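Local coordinates for protein benzyl alcohol dehydrogenase (Acinetobacter calcoaceticus, PDB 1F8F) that catalyses the NAD-dependent oxidation of benzyl alcohol and probably related aromatic alcohols, as a zinc-containing member of the alcohol dehydrogenase family, at residues N260-S265 against G283-V288; I183-V188 against L312-G317; I217-D222 against E253-G258. All coordinates share one frame; numbering follows the deposited sequence.

Contact 1: residues N260-S265 against G283-V288; sequences NFALES and GKIAVV. With NAD (nicotinamide-adenine-dinucleotide), chain F.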
loop_
_atom_site.group_PDB
_atom_site.type_symbol
_atom_site.label_atom_id
_atom_site.label_comp_id
_atom_site.label_asym_id
_atom_site.label_seq_id
_atom_site.Cartn_x
_atom_site.Cartn_y
_atom_site.Cartn_z
ATOM N N ASN A 260 3.080 10.654 15.279
ATOM C CA ASN A 260 2.611 9.878 14.148
ATOM C C ASN A 260 3.248 8.493 14.063
ATOM O O ASN A 260 2.624 7.492 13.705
ATOM C CB ASN A 260 2.897 10.582 12.835
ATOM C CG ASN A 260 2.240 11.928 12.648
ATOM O OD1 ASN A 260 3.000 12.800 12.201
ATOM N ND2 ASN A 260 0.929 12.134 12.919
ATOM N N PHE A 261 4.557 8.440 14.407
ATOM C CA PHE A 261 5.324 7.221 14.335
ATOM C C PHE A 261 6.202 6.933 15.551
ATOM O O PHE A 261 6.792 7.875 16.055
ATOM C CB PHE A 261 6.222 7.222 13.086
ATOM C CG PHE A 261 5.529 7.339 11.767
ATOM C CD1 PHE A 261 5.071 6.238 11.078
ATOM C CD2 PHE A 261 5.311 8.586 11.192
ATOM C CE1 PHE A 261 4.380 6.354 9.847
ATOM C CE2 PHE A 261 4.662 8.748 10.000
ATOM C CZ PHE A 261 4.216 7.623 9.312
ATOM N N ALA A 262 6.292 5.658 16.010
ATOM C CA ALA A 262 7.184 5.389 17.121
ATOM C C ALA A 262 7.923 4.072 17.106
ATOM O O ALA A 262 7.513 3.089 16.490
ATOM C CB ALA A 262 6.372 5.543 18.401
ATOM N N LEU A 263 9.016 4.030 17.870
ATOM C CA LEU A 263 9.846 2.859 18.040
ATOM C C LEU A 263 10.060 2.521 19.516
ATOM O O LEU A 263 10.640 3.322 20.265
ATOM C CB LEU A 263 11.209 2.913 17.364
ATOM C CG LEU A 263 12.172 1.760 17.341
ATOM C CD1 LEU A 263 11.947 0.777 16.201
ATOM C CD2 LEU A 263 13.650 2.158 17.269
ATOM N N GLU A 264 9.787 1.251 19.849
ATOM C CA GLU A 264 10.036 0.748 21.209
ATOM C C GLU A 264 11.329 -0.080 21.147
ATOM O O GLU A 264 11.286 -1.118 20.498
ATOM C CB GLU A 264 8.932 -0.169 21.762
ATOM C CG GLU A 264 8.789 -0.109 23.297
ATOM C CD GLU A 264 10.121 -0.430 23.981
ATOM O OE1 GLU A 264 10.513 -1.620 23.956
ATOM O OE2 GLU A 264 10.808 0.494 24.454
ATOM N N SER A 265 12.436 0.379 21.720
ATOM C CA SER A 265 13.662 -0.376 21.761
ATOM C C SER A 265 14.173 -0.695 23.181
ATOM O O SER A 265 15.281 -1.184 23.220
ATOM C CB SER A 265 14.865 0.267 21.026
ATOM O OG SER A 265 15.483 1.397 21.624
ATOM N N GLY A 283 -1.813 6.789 14.722
ATOM C CA GLY A 283 -0.385 6.545 14.938
ATOM C C GLY A 283 0.008 5.087 14.901
ATOM O O GLY A 283 -0.822 4.156 15.046
ATOM N N LYS A 284 1.306 4.829 14.713
ATOM C CA LYS A 284 1.865 3.502 14.604
ATOM C C LYS A 284 3.108 3.308 15.467
ATOM O O LYS A 284 4.057 4.055 15.274
ATOM C CB LYS A 284 2.181 3.126 13.139
ATOM C CG LYS A 284 1.043 3.283 12.151
ATOM C CD LYS A 284 1.415 2.787 10.743
ATOM C CE LYS A 284 0.299 3.304 9.841
ATOM N NZ LYS A 284 0.233 2.757 8.472
ATOM N N ILE A 285 3.206 2.176 16.209
ATOM C CA ILE A 285 4.400 1.965 17.012
ATOM C C ILE A 285 5.025 0.628 16.643
ATOM O O ILE A 285 4.330 -0.399 16.650
ATOM C CB ILE A 285 4.148 2.043 18.545
ATOM C CG1 ILE A 285 5.516 1.951 19.291
ATOM C CG2 ILE A 285 3.187 0.994 19.049
ATOM C CD1 ILE A 285 5.529 2.386 20.752
ATOM N N ALA A 286 6.281 0.577 16.244
ATOM C CA ALA A 286 6.994 -0.628 15.882
ATOM C C ALA A 286 7.730 -1.220 17.100
ATOM O O ALA A 286 8.477 -0.463 17.709
ATOM C CB ALA A 286 8.021 -0.390 14.759
ATOM N N VAL A 287 7.658 -2.532 17.375
ATOM C CA VAL A 287 8.285 -3.128 18.518
ATOM C C VAL A 287 9.566 -3.874 18.202
ATOM O O VAL A 287 9.455 -4.929 17.596
ATOM C CB VAL A 287 7.282 -4.084 19.237
ATOM C CG1 VAL A 287 7.891 -4.764 20.453
ATOM C CG2 VAL A 287 6.048 -3.317 19.772
ATOM N N VAL A 288 10.767 -3.397 18.567
ATOM C CA VAL A 288 11.988 -4.141 18.292
ATOM C C VAL A 288 12.692 -4.641 19.551
ATOM O O VAL A 288 13.539 -5.553 19.519
ATOM C CB VAL A 288 13.040 -3.388 17.430
ATOM C CG1 VAL A 288 12.491 -3.084 16.030
ATOM C CG2 VAL A 288 13.549 -2.056 17.979
HETATM P PA NAD F . 21.477 -0.608 24.076
HETATM O O1A NAD F . 22.611 0.013 23.322
HETATM O O2A NAD F . 21.759 -1.154 25.411
HETATM O O5B NAD F . 20.211 0.349 24.059
HETATM C C5B NAD F . 18.966 0.319 24.798
HETATM C C4B NAD F . 18.751 1.622 25.554
HETATM O O4B NAD F . 17.550 1.496 26.388
HETATM C C3B NAD F . 19.876 2.076 26.501
HETATM O O3B NAD F . 20.469 3.296 26.078
HETATM C C2B NAD F . 19.223 2.284 27.865
HETATM O O2B NAD F . 19.633 3.467 28.565
HETATM C C1B NAD F . 17.736 2.373 27.483
HETATM N N9A NAD F . 16.810 2.000 28.547
HETATM C C8A NAD F . 16.764 0.848 29.288
HETATM N N7A NAD F . 15.773 0.842 30.181
HETATM C C5A NAD F . 15.162 2.071 30.007
HETATM C C6A NAD F . 14.065 2.685 30.638
HETATM N N6A NAD F . 13.331 2.141 31.606
HETATM N N1A NAD F . 13.706 3.920 30.206
HETATM C C2A NAD F . 14.436 4.509 29.208
HETATM N N3A NAD F . 15.456 4.026 28.564
HETATM C C4A NAD F . 15.784 2.801 29.014
HETATM O O3 NAD F . 20.920 -1.804 23.117
HETATM P PN NAD F . 20.796 -1.756 21.528
HETATM O O1N NAD F . 20.323 -0.433 21.078
HETATM O O2N NAD F . 22.077 -2.160 20.932
HETATM O O5D NAD F . 19.666 -2.911 21.336
HETATM C C5D NAD F . 18.289 -2.582 21.580
HETATM C C4D NAD F . 17.394 -3.743 21.818
HETATM O O4D NAD F . 16.887 -4.329 20.576
HETATM C C3D NAD F . 17.787 -4.918 22.722
HETATM O O3D NAD F . 16.589 -5.465 23.307
HETATM C C2D NAD F . 18.263 -5.919 21.659
HETATM O O2D NAD F . 18.422 -7.247 22.135
HETATM C C1D NAD F . 17.057 -5.748 20.723
HETATM N N1N NAD F . 17.384 -6.211 19.378
HETATM C C2N NAD F . 16.330 -6.591 18.611
HETATM C C3N NAD F . 16.577 -6.986 17.311
HETATM C C7N NAD F . 15.439 -7.426 16.325
HETATM O O7N NAD F . 15.736 -7.796 15.190
HETATM N N7N NAD F . 14.159 -7.350 16.838
HETATM C C4N NAD F . 17.899 -6.962 16.777
HETATM C C5N NAD F . 18.714 -6.036 17.464
HETATM C C6N NAD F . 18.540 -5.628 18.770
#
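The peptide groups of 260-265 and 283-288 are flat units joined at their edges in a parallel ladder, in which alternate residues bond: Asn260, Ala262 and Glu264 to Lys284, Ala286 and Val288. Phe261, Leu263, Lys284 and Ala286 project from one face of the two strands, and Ala262, Glu264, Ile285 and Val287 from the other. The ring of Phe261 thus lies on the Lys284 side, and its side chain touches Leu186 and Phe194 outside the pair. Five backbone hydrogen bonds run the full length of the pair. In the shortest two, Ala262 N gives to Lys284 O at 2.8 Å and Ala286 N to Ala262 O at the same distance. Glu264 N to Ala286 O is almost straight, at 174°. Next to these bonds, Ala262 CB lies 3.8 Å from Ile285 CG1. Where the strands end, the side chains of Leu263 and Val288 cross at about a right angle, Leu263 CD1 lying 3.7 Å from Val288 CG2. CG1 of Val288 lies anti to its carbonyl carbon (chi1 -63°); CG2, between N and the carbonyl carbon, lies 3.5 Å from Glu264 O. That oxygen also accepts from Val288 N, at 3.0 Å. The C=O of Val288 then receives N7N of the nicotinamide carboxamide at 3.3 Å, so the end of the strand pair forms part of the coenzyme pocket. The buried carboxylate of Glu264 is engaged by Gly267 N and Thr266 OG1, while Ser265 OG bonds to Trp197 O. The pair belongs to the six-stranded parallel sheet of a Rossmann domain: strand 193-197 lies beside Phe261 to Leu263 and strand 310-313 borders 283-287 on the other edge, helix 174-186 packs over the face of Leu263 and Ala286, and helix 269-277 over that of Glu264 and Ile285.

Contact 2: residues I183-V188 against L312-G317; sequences INALKV and LGVVEG. With NAD (nicotinamide-adenine-dinucleotide), chain F.
Ala185 and Gly317 bring the two backbones nearest each other, with CA atoms 6.6 Å apart. On one side the last turn of helix 174-186 widens into a pi-type turn over Ile183 to Leu186, and the chain then leaves helical geometry at Lys187 with a positive phi. On the other, strand 310-313 ends at Gly313 and runs on as a loop that bends through positive phi at Glu316 and Gly317. Between them the packing is largely aliphatic. Ala185 CB points at the loop and meets Val314 CG2 at 3.6 Å; that methyl sits beside the backbone N of Val314, anti to its carbonyl carbon. Toward the strand, Leu186 CD2 and Leu312 CD2 approach to 4.3 Å. The strand is the edge of the Rossmann sheet within the chain, but Leu312 pairs antiparallel with a strand of the second subunit, so the sheet continues across the interface as in other dehydrogenases of this family. Helix 174-186 starts directly after Cys173, a ligand of one zinc ion. At the far end of the contact Asn184 reaches out, its CG beside the backbone N (chi1 -52°), and ND2 makes a weak hydrogen bond to Gly317 O at 3.3 Å. A water accepts weakly from the same ND2 and donates to Glu316 O. The same loop binds the nicotinamide carboxamide through its backbone: Glu316 N gives to NAD O7N at 2.7 Å, and NAD N7N gives to Val314 O, a more bent bond at 137°.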
loop_
_atom_site.group_PDB
_atom_site.type_symbol
_atom_site.label_atom_id
_atom_site.label_comp_id
_atom_site.label_asym_id
_atom_site.label_seq_id
_atom_site.Cartn_x
_atom_site.Cartn_y
_atom_site.Cartn_z
ATOM N N ILE A 183 12.512 3.027 7.876
ATOM C CA ILE A 183 12.407 3.081 6.410
ATOM C C ILE A 183 11.518 1.974 5.862
ATOM O O ILE A 183 10.701 2.297 4.977
ATOM C CB ILE A 183 13.778 3.096 5.698
ATOM C CG1 ILE A 183 14.486 4.467 5.900
ATOM C CG2 ILE A 183 13.681 2.867 4.182
ATOM C CD1 ILE A 183 15.996 4.471 5.788
ATOM N N ASN A 184 11.681 0.713 6.235
ATOM C CA ASN A 184 10.918 -0.369 5.625
ATOM C C ASN A 184 9.633 -0.709 6.349
ATOM O O ASN A 184 8.667 -1.085 5.684
ATOM C CB ASN A 184 11.721 -1.675 5.521
ATOM C CG ASN A 184 13.065 -1.502 4.862
ATOM O OD1 ASN A 184 13.127 -0.852 3.836
ATOM N ND2 ASN A 184 14.168 -2.033 5.442
ATOM N N ALA A 185 9.676 -0.623 7.689
ATOM C CA ALA A 185 8.516 -1.139 8.432
ATOM C C ALA A 185 7.507 -0.044 8.701
ATOM O O ALA A 185 6.373 -0.131 8.253
ATOM C CB ALA A 185 8.925 -1.830 9.732
ATOM N N LEU A 186 7.920 0.993 9.403
ATOM C CA LEU A 186 6.949 2.055 9.707
ATOM C C LEU A 186 6.465 2.831 8.498
ATOM O O LEU A 186 5.498 3.541 8.346
ATOM C CB LEU A 186 7.584 3.002 10.745
ATOM C CG LEU A 186 7.728 2.381 12.148
ATOM C CD1 LEU A 186 8.573 3.368 12.984
ATOM C CD2 LEU A 186 6.387 2.022 12.750
ATOM N N LYS A 187 7.478 3.199 7.711
ATOM C CA LYS A 187 7.658 4.106 6.618
ATOM C C LYS A 187 7.411 5.588 6.983
ATOM O O LYS A 187 6.460 6.154 6.400
ATOM C CB LYS A 187 6.864 3.846 5.354
ATOM C CG LYS A 187 6.969 2.491 4.701
ATOM C CD LYS A 187 5.808 2.317 3.716
ATOM C CE LYS A 187 5.595 0.886 3.348
ATOM N NZ LYS A 187 6.777 0.072 2.958
ATOM N N VAL A 188 8.211 6.209 7.842
ATOM C CA VAL A 188 8.016 7.588 8.202
ATOM C C VAL A 188 7.907 8.495 6.977
ATOM O O VAL A 188 8.724 8.398 6.053
ATOM C CB VAL A 188 9.188 7.959 9.147
ATOM C CG1 VAL A 188 9.243 9.407 9.560
ATOM C CG2 VAL A 188 9.053 7.033 10.366
ATOM N N LEU A 312 2.861 -2.938 15.904
ATOM C CA LEU A 312 3.486 -3.959 15.102
ATOM C C LEU A 312 4.901 -4.477 15.431
ATOM O O LEU A 312 5.850 -3.760 15.709
ATOM C CB LEU A 312 3.581 -3.651 13.591
ATOM C CG LEU A 312 4.417 -2.521 13.054
ATOM C CD1 LEU A 312 4.872 -2.675 11.623
ATOM C CD2 LEU A 312 3.571 -1.239 13.154
ATOM N N GLY A 313 5.022 -5.824 15.300
ATOM C CA GLY A 313 6.288 -6.482 15.596
ATOM C C GLY A 313 7.342 -6.423 14.512
ATOM O O GLY A 313 6.949 -6.755 13.368
ATOM N N VAL A 314 8.604 -6.100 14.797
ATOM C CA VAL A 314 9.596 -6.015 13.727
ATOM C C VAL A 314 10.911 -6.753 14.034
ATOM O O VAL A 314 11.547 -6.458 15.051
ATOM C CB VAL A 314 9.964 -4.542 13.451
ATOM C CG1 VAL A 314 11.180 -4.427 12.537
ATOM C CG2 VAL A 314 8.825 -3.726 12.839
ATOM N N VAL A 315 11.376 -7.597 13.132
ATOM C CA VAL A 315 12.647 -8.333 13.226
ATOM C C VAL A 315 13.637 -7.783 12.201
ATOM O O VAL A 315 13.327 -7.659 11.009
ATOM C CB VAL A 315 12.508 -9.856 12.905
ATOM C CG1 VAL A 315 13.790 -10.676 13.109
ATOM C CG2 VAL A 315 11.411 -10.509 13.730
ATOM N N GLU A 316 14.830 -7.382 12.649
ATOM C CA GLU A 316 15.903 -6.906 11.826
ATOM C C GLU A 316 15.503 -5.860 10.800
ATOM O O GLU A 316 16.158 -5.697 9.753
ATOM C CB GLU A 316 16.568 -8.099 11.083
ATOM C CG GLU A 316 17.092 -9.156 12.037
ATOM C CD GLU A 316 18.533 -8.821 12.475
ATOM O OE1 GLU A 316 19.184 -7.888 11.951
ATOM O OE2 GLU A 316 19.029 -9.507 13.359
ATOM N N GLY A 317 14.554 -4.984 11.137
ATOM C CA GLY A 317 14.179 -3.870 10.293
ATOM C C GLY A 317 13.299 -4.272 9.119
ATOM O O GLY A 317 13.027 -3.382 8.284
HETATM P PA NAD F . 21.477 -0.608 24.076
HETATM O O1A NAD F . 22.611 0.013 23.322
HETATM O O2A NAD F . 21.759 -1.154 25.411
HETATM O O5B NAD F . 20.211 0.349 24.059
HETATM C C5B NAD F . 18.966 0.319 24.798
HETATM C C4B NAD F . 18.751 1.622 25.554
HETATM O O4B NAD F . 17.550 1.496 26.388
HETATM C C3B NAD F . 19.876 2.076 26.501
HETATM O O3B NAD F . 20.469 3.296 26.078
HETATM C C2B NAD F . 19.223 2.284 27.865
HETATM O O2B NAD F . 19.633 3.467 28.565
HETATM C C1B NAD F . 17.736 2.373 27.483
HETATM N N9A NAD F . 16.810 2.000 28.547
HETATM C C8A NAD F . 16.764 0.848 29.288
HETATM N N7A NAD F . 15.773 0.842 30.181
HETATM C C5A NAD F . 15.162 2.071 30.007
HETATM C C6A NAD F . 14.065 2.685 30.638
HETATM N N6A NAD F . 13.331 2.141 31.606
HETATM N N1A NAD F . 13.706 3.920 30.206
HETATM C C2A NAD F . 14.436 4.509 29.208
HETATM N N3A NAD F . 15.456 4.026 28.564
HETATM C C4A NAD F . 15.784 2.801 29.014
HETATM O O3 NAD F . 20.920 -1.804 23.117
HETATM P PN NAD F . 20.796 -1.756 21.528
HETATM O O1N NAD F . 20.323 -0.433 21.078
HETATM O O2N NAD F . 22.077 -2.160 20.932
HETATM O O5D NAD F . 19.666 -2.911 21.336
HETATM C C5D NAD F . 18.289 -2.582 21.580
HETATM C C4D NAD F . 17.394 -3.743 21.818
HETATM O O4D NAD F . 16.887 -4.329 20.576
HETATM C C3D NAD F . 17.787 -4.918 22.722
HETATM O O3D NAD F . 16.589 -5.465 23.307
HETATM C C2D NAD F . 18.263 -5.919 21.659
HETATM O O2D NAD F . 18.422 -7.247 22.135
HETATM C C1D NAD F . 17.057 -5.748 20.723
HETATM N N1N NAD F . 17.384 -6.211 19.378
HETATM C C2N NAD F . 16.330 -6.591 18.611
HETATM C C3N NAD F . 16.577 -6.986 17.311
HETATM C C7N NAD F . 15.439 -7.426 16.325
HETATM O O7N NAD F . 15.736 -7.796 15.190
HETATM N N7N NAD F . 14.159 -7.350 16.838
HETATM C C4N NAD F . 17.899 -6.962 16.777
HETATM C C5N NAD F . 18.714 -6.036 17.464
HETATM C C6N NAD F . 18.540 -5.628 18.770
HETATM O O HOH W 1 15.972 -3.529 7.424
#

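Contact 3: residues I217-D222 against E253-G258; sequences IIIAVD and EITDGG. With NAD (nicotinamide-adenine-dinucleotide), chain F.
Ile217 and Ile219, on the strand 217-222 of the Rossmann fold, meet Ile254 and Thr255 where helix 247-254 runs out ahead of strand 259-264. The side chain of Ile217 shows how the strand reaches the helix end. Its CB is directed at the other segment but is itself not in contact, and the side chain divides there. CG2, anti to the backbone N, carries one branch to two methyls at once, lying 4.3 Å from Ile254 CG2 and equally far from Thr255 CG2. The other branch passes through CG1, beside the backbone N, to CD1, which ends 3.9 Å from the carbonyl oxygen of Ile254. Two residues on, Ile219 has the same side-chain conformation, but its CD1 meets Ile254 CG2 at 3.8 Å, tip to tip, with Thr255 CG2 a little farther off. Ile254 CG2 is therefore touched by both isoleucines. No hydrogen bond crosses between the segments; the contacts are van der Waals, between methyls and, at Ile217 CD1, against a carbonyl oxygen. Strand 238-241 continues this surface, with His238 touching both Ile219 and Ile254. The other end of the strand serves the coenzyme. Asp222 OD1 accepts the adenosine-ribose hydroxyl O2B of NAD at 2.6 Å and OD2 accepts O3B at 3.0 Å, the acid at the end of the second strand familiar from NAD-dependent Rossmann domains. Ala199 N and Val224 N also bind this carboxylate. Past the helix, Thr255 forms an ST motif: its OG1, hydrogen-bonded to Ile251 O as well, accepts Gly258 N at 2.9 Å with a bent N-H...O angle of 132°.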
loop_
_atom_site.group_PDB
_atom_site.type_symbol
_atom_site.label_atom_id
_atom_site.label_comp_id
_atom_site.label_asym_id
_atom_site.label_seq_id
_atom_site.Cartn_x
_atom_site.Cartn_y
_atom_site.Cartn_z
ATOM N N ILE A 217 9.588 16.609 13.306
ATOM C CA ILE A 217 9.752 16.500 14.744
ATOM C C ILE A 217 10.381 15.149 15.097
ATOM O O ILE A 217 9.874 14.052 14.797
ATOM C CB ILE A 217 8.386 16.718 15.429
ATOM C CG1 ILE A 217 7.870 18.168 15.454
ATOM C CG2 ILE A 217 8.452 16.218 16.858
ATOM C CD1 ILE A 217 6.417 18.285 15.917
ATOM N N ILE A 218 11.553 15.145 15.733
ATOM C CA ILE A 218 12.329 13.937 16.037
ATOM C C ILE A 218 12.760 13.923 17.505
ATOM O O ILE A 218 13.625 14.678 17.975
ATOM C CB ILE A 218 13.537 13.851 15.089
ATOM C CG1 ILE A 218 13.118 13.861 13.608
ATOM C CG2 ILE A 218 14.333 12.586 15.333
ATOM C CD1 ILE A 218 14.205 13.876 12.548
ATOM N N ILE A 219 12.140 13.003 18.250
ATOM C CA ILE A 219 12.230 12.924 19.682
ATOM C C ILE A 219 12.978 11.699 20.157
ATOM O O ILE A 219 12.906 10.654 19.496
ATOM C CB ILE A 219 10.806 12.962 20.301
ATOM C CG1 ILE A 219 9.998 14.201 19.876
ATOM C CG2 ILE A 219 10.882 12.831 21.790
ATOM C CD1 ILE A 219 8.559 14.250 20.365
ATOM N N ALA A 220 13.728 11.878 21.261
ATOM C CA ALA A 220 14.418 10.750 21.871
ATOM C C ALA A 220 14.189 10.762 23.393
ATOM O O ALA A 220 14.341 11.821 23.988
ATOM C CB ALA A 220 15.900 10.780 21.542
ATOM N N VAL A 221 13.794 9.639 23.977
ATOM C CA VAL A 221 13.502 9.397 25.374
ATOM C C VAL A 221 14.450 8.335 25.955
ATOM O O VAL A 221 14.747 7.339 25.299
ATOM C CB VAL A 221 12.060 8.862 25.551
ATOM C CG1 VAL A 221 11.627 8.674 26.997
ATOM C CG2 VAL A 221 11.015 9.716 24.815
ATOM N N ASP A 222 15.151 8.617 27.072
ATOM C CA ASP A 222 16.040 7.646 27.715
ATOM C C ASP A 222 16.185 7.963 29.208
ATOM O O ASP A 222 15.663 8.976 29.690
ATOM C CB ASP A 222 17.468 7.560 27.158
ATOM C CG ASP A 222 18.180 6.261 27.276
ATOM O OD1 ASP A 222 18.569 5.860 28.409
ATOM O OD2 ASP A 222 18.461 5.495 26.298
ATOM N N GLU A 253 2.159 17.195 24.277
ATOM C CA GLU A 253 2.182 18.679 24.092
ATOM C C GLU A 253 3.080 19.093 22.946
ATOM O O GLU A 253 2.739 20.005 22.179
ATOM C CB GLU A 253 2.485 19.402 25.402
ATOM C CG GLU A 253 3.817 19.181 26.087
ATOM C CD GLU A 253 3.921 19.259 27.604
ATOM O OE1 GLU A 253 2.941 19.489 28.346
ATOM O OE2 GLU A 253 5.023 19.108 28.217
ATOM N N ILE A 254 4.238 18.472 22.763
ATOM C CA ILE A 254 5.184 18.781 21.693
ATOM C C ILE A 254 4.573 18.527 20.308
ATOM O O ILE A 254 4.830 19.318 19.381
ATOM C CB ILE A 254 6.437 17.877 21.835
ATOM C CG1 ILE A 254 7.266 18.310 23.078
ATOM C CG2 ILE A 254 7.381 17.857 20.633
ATOM C CD1 ILE A 254 8.422 17.355 23.449
ATOM N N THR A 255 3.785 17.464 20.110
ATOM C CA THR A 255 3.236 17.112 18.819
ATOM C C THR A 255 1.768 17.495 18.636
ATOM O O THR A 255 1.072 17.115 17.689
ATOM C CB THR A 255 3.293 15.591 18.541
ATOM O OG1 THR A 255 2.583 14.854 19.562
ATOM C CG2 THR A 255 4.728 15.089 18.631
ATOM N N ASP A 256 1.278 18.281 19.555
ATOM C CA ASP A 256 -0.091 18.791 19.584
ATOM C C ASP A 256 -1.093 17.646 19.491
ATOM O O ASP A 256 -1.878 17.710 18.548
ATOM C CB ASP A 256 -0.318 19.862 18.518
ATOM C CG ASP A 256 -1.685 20.494 18.632
ATOM O OD1 ASP A 256 -2.225 20.508 19.778
ATOM O OD2 ASP A 256 -2.237 20.973 17.604
ATOM N N GLY A 257 -1.070 16.660 20.379
ATOM C CA GLY A 257 -2.008 15.531 20.338
ATOM C C GLY A 257 -1.430 14.110 20.331
ATOM O O GLY A 257 -2.153 13.131 20.666
ATOM N N GLY A 258 -0.155 13.905 19.982
ATOM C CA GLY A 258 0.364 12.509 20.010
ATOM C C GLY A 258 1.288 12.302 18.832
ATOM O O GLY A 258 1.017 12.941 17.830
HETATM P PA NAD F . 21.477 -0.608 24.076
HETATM O O1A NAD F . 22.611 0.013 23.322
HETATM O O2A NAD F . 21.759 -1.154 25.411
HETATM O O5B NAD F . 20.211 0.349 24.059
HETATM C C5B NAD F . 18.966 0.319 24.798
HETATM C C4B NAD F . 18.751 1.622 25.554
HETATM O O4B NAD F . 17.550 1.496 26.388
HETATM C C3B NAD F . 19.876 2.076 26.501
HETATM O O3B NAD F . 20.469 3.296 26.078
HETATM C C2B NAD F . 19.223 2.284 27.865
HETATM O O2B NAD F . 19.633 3.467 28.565
HETATM C C1B NAD F . 17.736 2.373 27.483
HETATM N N9A NAD F . 16.810 2.000 28.547
HETATM C C8A NAD F . 16.764 0.848 29.288
HETATM N N7A NAD F . 15.773 0.842 30.181
HETATM C C5A NAD F . 15.162 2.071 30.007
HETATM C C6A NAD F . 14.065 2.685 30.638
HETATM N N6A NAD F . 13.331 2.141 31.606
HETATM N N1A NAD F . 13.706 3.920 30.206
HETATM C C2A NAD F . 14.436 4.509 29.208
HETATM N N3A NAD F . 15.456 4.026 28.564
HETATM C C4A NAD F . 15.784 2.801 29.014
HETATM O O3 NAD F . 20.920 -1.804 23.117
HETATM P PN NAD F . 20.796 -1.756 21.528
HETATM O O1N NAD F . 20.323 -0.433 21.078
HETATM O O2N NAD F . 22.077 -2.160 20.932
HETATM O O5D NAD F . 19.666 -2.911 21.336
HETATM C C5D NAD F . 18.289 -2.582 21.580
HETATM C C4D NAD F . 17.394 -3.743 21.818
HETATM O O4D NAD F . 16.887 -4.329 20.576
HETATM C C3D NAD F . 17.787 -4.918 22.722
HETATM O O3D NAD F . 16.589 -5.465 23.307
HETATM C C2D NAD F . 18.263 -5.919 21.659
HETATM O O2D NAD F . 18.422 -7.247 22.135
HETATM C C1D NAD F . 17.057 -5.748 20.723
HETATM N N1N NAD F . 17.384 -6.211 19.378
HETATM C C2N NAD F . 16.330 -6.591 18.611
HETATM C C3N NAD F . 16.577 -6.986 17.311
HETATM C C7N NAD F . 15.439 -7.426 16.325
HETATM O O7N NAD F . 15.736 -7.796 15.190
HETATM N N7N NAD F . 14.159 -7.350 16.838
HETATM C C4N NAD F . 17.899 -6.962 16.777
HETATM C C5N NAD F . 18.714 -6.036 17.464
HETATM C C6N NAD F . 18.540 -5.628 18.770
#

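How the contacts relate
Following the chain from the N terminus, 183-188 opens contact 2 at the end of helix 174-186, long before its partner arrives. Strand 217-222 comes next, and contact 3 closes when 253-258 returns to it. Contact 1 starts just afterwards at 260-265 and closes at 283-288, so contacts 3 and 1 follow in series and do not cross. Only at 312-317 does contact 2 close, enclosing both. All three reach one parallel sheet. Contacts 1 and 2 touch directly, since strands 283-287 and 310-313 are neighbours in it, whereas contact 3 lies on the other wing and adjoins contact 1 through sequence alone. NAD spans them, its adenosine ribose at contact 3 and its nicotinamide at contacts 1 and 2.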